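Local coordinates for methylmalonyl-CoA carboxyltransferase 5S subunit (Propionibacterium freudenreichii subsp. shermanii, PDB 1RQB), which transfers a carboxyl group from the biotin of the 1.3S subunit to pyruvate, forming oxaloacetate with the help of a bound cobalt ion, at residues V136-H148 / I389-R401. Residues are numbered along the deposited sequence; the frame is centred on the assembly and turned at random.
Sequences VFDAMNDPRNMAH and IMLGYYGASPADR
Selenomethionine Met140 pushes its terminal methyl among the backbone carbonyls of the loop after helix 384-390: CE lies 3.4 Å from Gly395 O and 3.5 Å from Ala396 O, with Tyr394 CB 4.0 Å away. Bends at chi2 (-126°) and chi3 bring the methyl there, while SE brushes Ile389 CG2. Two polar links hold Ala396. Its N-H meets Asp142 OD2 at 2.7 Å and a nearly straight 174°, from above the carboxylate plane, and a water donates to both Ala396 O and Met140 O. The contact joins the loop after strand 133-136 of the TIM barrel to the loop following helix 384-390 in the conserved carboxylase domain, away from the cobalt site. Arg144 grips Asp142 side-on, NE to OD1 and NH2 to OD2 (3.1 Å), both through syn lone pairs; its NH1 reaches Thr419 O. OD1 also accepts from Arg144 N, a capping bond ahead of the helix that runs on to residue 155. With an alanine here, Ala396 N would probably lose its acceptor and the Arg144 guanidinium its charge partner, leaving it freer to turn. Alongside, Asn145 ND2 bridges Asp138 OD1 and Tyr394 O, the latter at 3.0 Å and tilted 32° from the carbonyl plane.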
loop_
_atom_site.group_PDB
_atom_site.type_symbol
_atom_site.label_atom_id
_atom_site.label_comp_id
_atom_site.label_asym_id
_atom_site.label_seq_id
_atom_site.Cartn_x
_atom_site.Cartn_y
_atom_site.Cartn_z
ATOM N N VAL A 136 2.838 14.951 -22.854
ATOM C CA VAL A 136 4.153 15.532 -23.166
ATOM C C VAL A 136 4.752 16.157 -21.906
ATOM O O VAL A 136 4.101 16.972 -21.255
ATOM C CB VAL A 136 4.019 16.628 -24.249
ATOM C CG1 VAL A 136 5.399 17.111 -24.673
ATOM C CG2 VAL A 136 3.258 16.072 -25.458
ATOM N N PHE A 137 5.982 15.779 -21.556
ATOM C CA PHE A 137 6.589 16.373 -20.356
ATOM C C PHE A 137 8.056 16.736 -20.599
ATOM O O PHE A 137 8.663 16.368 -21.605
ATOM C CB PHE A 137 6.447 15.425 -19.141
ATOM C CG PHE A 137 7.502 14.343 -19.052
ATOM C CD1 PHE A 137 8.525 14.431 -18.116
ATOM C CD2 PHE A 137 7.470 13.240 -19.900
ATOM C CE1 PHE A 137 9.509 13.435 -18.020
ATOM C CE2 PHE A 137 8.446 12.241 -19.816
ATOM C CZ PHE A 137 9.464 12.337 -18.877
ATOM N N ASP A 138 8.591 17.521 -19.675
ATOM C CA ASP A 138 10.003 17.927 -19.702
ATOM C C ASP A 138 10.539 17.771 -18.278
ATOM O O ASP A 138 9.934 18.264 -17.328
ATOM C CB ASP A 138 10.153 19.375 -20.150
ATOM C CG ASP A 138 11.604 19.814 -20.191
ATOM O OD1 ASP A 138 12.329 19.403 -21.123
ATOM O OD2 ASP A 138 12.029 20.548 -19.273
ATOM N N ALA A 139 11.681 17.107 -18.154
ATOM C CA ALA A 139 12.294 16.802 -16.854
ATOM C C ALA A 139 12.601 18.064 -16.045
ATOM O O ALA A 139 12.693 17.999 -14.821
ATOM C CB ALA A 139 13.564 15.977 -17.062
HETATM N N MSE A 140 12.749 19.215 -16.696
HETATM C CA MSE A 140 13.058 20.442 -15.946
HETATM C C MSE A 140 11.844 21.374 -15.906
HETATM O O MSE A 140 11.930 22.486 -15.385
HETATM C CB MSE A 140 14.234 21.154 -16.601
HETATM C CG MSE A 140 15.448 20.260 -16.771
HETATM SE SE MSE A 140 17.018 21.031 -15.981
HETATM C CE MSE A 140 17.371 22.375 -17.340
ATOM N N ASN A 141 10.717 20.916 -16.449
ATOM C CA ASN A 141 9.475 21.702 -16.499
ATOM C C ASN A 141 9.643 22.950 -17.369
ATOM O O ASN A 141 8.998 23.967 -17.122
ATOM C CB ASN A 141 8.999 22.135 -15.104
ATOM C CG ASN A 141 8.233 21.046 -14.383
ATOM O OD1 ASN A 141 7.652 20.160 -15.007
ATOM N ND2 ASN A 141 8.219 21.117 -13.060
ATOM N N ASP A 142 10.509 22.886 -18.375
ATOM C CA ASP A 142 10.685 24.017 -19.300
ATOM C C ASP A 142 9.653 23.848 -20.418
ATOM O O ASP A 142 9.776 22.964 -21.264
ATOM C CB ASP A 142 12.107 23.998 -19.878
ATOM C CG ASP A 142 12.401 25.197 -20.773
ATOM O OD1 ASP A 142 11.452 25.911 -21.180
ATOM O OD2 ASP A 142 13.597 25.414 -21.078
ATOM N N PRO A 143 8.613 24.694 -20.437
ATOM C CA PRO A 143 7.564 24.606 -21.458
ATOM C C PRO A 143 8.058 24.693 -22.903
ATOM O O PRO A 143 7.444 24.133 -23.810
ATOM C CB PRO A 143 6.631 25.771 -21.107
ATOM C CG PRO A 143 6.902 26.022 -19.659
ATOM C CD PRO A 143 8.389 25.858 -19.566
ATOM N N ARG A 144 9.165 25.395 -23.114
ATOM C CA ARG A 144 9.708 25.556 -24.472
ATOM C C ARG A 144 10.110 24.202 -25.059
ATOM O O ARG A 144 10.026 24.001 -26.269
ATOM C CB ARG A 144 10.911 26.492 -24.445
ATOM C CG ARG A 144 10.572 27.849 -23.863
ATOM C CD ARG A 144 11.801 28.730 -23.815
ATOM N NE ARG A 144 12.869 28.098 -23.049
ATOM C CZ ARG A 144 14.095 28.598 -22.931
ATOM N NH1 ARG A 144 14.411 29.741 -23.531
ATOM N NH2 ARG A 144 15.009 27.950 -22.221
ATOM N N ASN A 145 10.552 23.275 -24.209
ATOM C CA ASN A 145 10.954 21.940 -24.678
ATOM C C ASN A 145 9.726 21.083 -24.994
ATOM O O ASN A 145 9.847 20.023 -25.609
ATOM C CB ASN A 145 11.795 21.212 -23.626
ATOM C CG ASN A 145 13.168 21.816 -23.461
ATOM O OD1 ASN A 145 13.685 22.456 -24.375
ATOM N ND2 ASN A 145 13.776 21.599 -22.304
HETATM N N MSE A 146 8.547 21.541 -24.597
HETATM C CA MSE A 146 7.326 20.761 -24.841
HETATM C C MSE A 146 6.513 21.335 -26.003
HETATM O O MSE A 146 5.736 20.622 -26.636
HETATM C CB MSE A 146 6.436 20.771 -23.584
HETATM C CG MSE A 146 7.081 20.183 -22.330
HETATM SE SE MSE A 146 5.822 20.145 -20.832
HETATM C CE MSE A 146 6.674 21.421 -19.629
ATOM N N ALA A 147 6.710 22.622 -26.269
ATOM C CA ALA A 147 5.945 23.397 -27.257
ATOM C C ALA A 147 5.850 22.750 -28.641
ATOM O O ALA A 147 4.760 22.665 -29.203
ATOM C CB ALA A 147 6.533 24.807 -27.375
ATOM N N HIS A 148 6.958 22.304 -29.221
ATOM C CA HIS A 148 6.855 21.776 -30.590
ATOM C C HIS A 148 6.130 20.429 -30.652
ATOM O O HIS A 148 5.356 20.185 -31.576
ATOM C CB HIS A 148 8.220 21.639 -31.246
ATOM C CG HIS A 148 8.135 21.474 -32.733
ATOM N ND1 HIS A 148 7.693 22.480 -33.565
ATOM C CD2 HIS A 148 8.363 20.401 -33.527
ATOM C CE1 HIS A 148 7.653 22.033 -34.809
ATOM N NE2 HIS A 148 8.054 20.774 -34.812
ATOM N N ILE A 389 23.764 20.814 -18.426
ATOM C CA ILE A 389 22.655 21.385 -17.648
ATOM C C ILE A 389 23.029 22.800 -17.201
ATOM O O ILE A 389 22.261 23.744 -17.378
ATOM C CB ILE A 389 22.344 20.558 -16.378
ATOM C CG1 ILE A 389 21.798 19.182 -16.761
ATOM C CG2 ILE A 389 21.330 21.298 -15.518
ATOM C CD1 ILE A 389 21.393 18.323 -15.575
HETATM N N MSE A 390 24.224 22.943 -16.634
HETATM C CA MSE A 390 24.684 24.244 -16.127
HETATM C C MSE A 390 24.781 25.276 -17.254
HETATM O O MSE A 390 24.563 26.463 -17.022
HETATM C CB MSE A 390 26.053 24.113 -15.449
HETATM C CG MSE A 390 26.068 23.246 -14.200
HETATM SE SE MSE A 390 24.876 23.935 -12.826
HETATM C CE MSE A 390 25.322 25.817 -12.937
ATOM N N LEU A 391 25.087 24.837 -18.469
ATOM C CA LEU A 391 25.248 25.782 -19.584
ATOM C C LEU A 391 23.941 26.003 -20.349
ATOM O O LEU A 391 23.918 26.739 -21.335
ATOM C CB LEU A 391 26.350 25.289 -20.529
ATOM C CG LEU A 391 27.707 25.189 -19.824
ATOM C CD1 LEU A 391 28.701 24.422 -20.680
ATOM C CD2 LEU A 391 28.209 26.583 -19.507
ATOM N N GLY A 392 22.854 25.374 -19.907
ATOM C CA GLY A 392 21.572 25.570 -20.569
ATOM C C GLY A 392 21.251 24.717 -21.787
ATOM O O GLY A 392 20.272 24.976 -22.484
ATOM N N TYR A 393 22.028 23.671 -22.033
ATOM C CA TYR A 393 21.764 22.850 -23.223
ATOM C C TYR A 393 20.592 21.894 -22.996
ATOM O O TYR A 393 20.191 21.170 -23.904
ATOM C CB TYR A 393 23.032 22.124 -23.666
ATOM C CG TYR A 393 24.001 23.092 -24.311
ATOM C CD1 TYR A 393 24.796 23.929 -23.530
ATOM C CD2 TYR A 393 24.054 23.241 -25.700
ATOM C CE1 TYR A 393 25.619 24.898 -24.109
ATOM C CE2 TYR A 393 24.875 24.212 -26.291
ATOM C CZ TYR A 393 25.653 25.037 -25.486
ATOM O OH TYR A 393 26.453 26.014 -26.042
ATOM N N TYR A 394 20.024 21.897 -21.796
ATOM C CA TYR A 394 18.849 21.050 -21.542
ATOM C C TYR A 394 17.628 21.954 -21.365
ATOM O O TYR A 394 16.510 21.480 -21.164
ATOM C CB TYR A 394 19.030 20.198 -20.288
ATOM C CG TYR A 394 19.949 19.009 -20.465
ATOM C CD1 TYR A 394 20.138 18.096 -19.427
ATOM C CD2 TYR A 394 20.639 18.798 -21.659
ATOM C CE1 TYR A 394 20.993 17.004 -19.573
ATOM C CE2 TYR A 394 21.496 17.710 -21.816
ATOM C CZ TYR A 394 21.668 16.822 -20.769
ATOM O OH TYR A 394 22.524 15.760 -20.909
ATOM N N GLY A 395 17.855 23.261 -21.446
ATOM C CA GLY A 395 16.767 24.207 -21.280
ATOM C C GLY A 395 16.940 25.047 -20.027
ATOM O O GLY A 395 18.009 25.051 -19.419
ATOM N N ALA A 396 15.888 25.753 -19.632
ATOM C CA ALA A 396 15.950 26.614 -18.442
ATOM C C ALA A 396 15.604 25.809 -17.187
ATOM O O ALA A 396 14.860 24.831 -17.245
ATOM C CB ALA A 396 14.975 27.781 -18.590
ATOM N N SER A 397 16.159 26.230 -16.054
ATOM C CA SER A 397 15.887 25.571 -14.769
ATOM C C SER A 397 14.754 26.331 -14.076
ATOM O O SER A 397 14.443 27.460 -14.454
ATOM C CB SER A 397 17.136 25.597 -13.889
ATOM O OG SER A 397 18.167 24.775 -14.418
ATOM N N PRO A 398 14.095 25.708 -13.082
ATOM C CA PRO A 398 13.006 26.400 -12.380
ATOM C C PRO A 398 13.493 27.694 -11.724
ATOM O O PRO A 398 12.757 28.675 -11.640
ATOM C CB PRO A 398 12.553 25.366 -11.358
ATOM C CG PRO A 398 12.726 24.084 -12.117
ATOM C CD PRO A 398 14.099 24.274 -12.746
ATOM N N ALA A 399 14.733 27.685 -11.254
ATOM C CA ALA A 399 15.330 28.872 -10.625
ATOM C C ALA A 399 16.642 29.190 -11.344
ATOM O O ALA A 399 17.112 28.404 -12.166
ATOM C CB ALA A 399 15.595 28.617 -9.145
ATOM N N ASP A 400 17.237 30.335 -11.024
ATOM C CA ASP A 400 18.498 30.730 -11.669
ATOM C C ASP A 400 19.643 29.836 -11.189
ATOM O O ASP A 400 19.772 29.544 -10.001
ATOM C CB ASP A 400 18.819 32.198 -11.371
ATOM C CG ASP A 400 17.832 33.146 -12.025
ATOM O OD1 ASP A 400 17.605 33.017 -13.248
ATOM O OD2 ASP A 400 17.285 34.023 -11.321
ATOM N N ARG A 401 20.458 29.392 -12.141
ATOM C CA ARG A 401 21.612 28.535 -11.837
ATOM C C ARG A 401 22.740 29.383 -11.242
ATOM O O ARG A 401 22.823 30.587 -11.477
ATOM C CB ARG A 401 22.068 27.792 -13.104
ATOM C CG ARG A 401 21.048 26.734 -13.580
ATOM C CD ARG A 401 21.521 25.957 -14.796
ATOM N NE ARG A 401 21.534 26.750 -16.022
ATOM C CZ ARG A 401 20.574 26.702 -16.941
ATOM N NH1 ARG A 401 19.529 25.897 -16.776
ATOM N NH2 ARG A 401 20.651 27.461 -18.025
HETATM O O HOH W 1 12.399 25.180 -16.066
#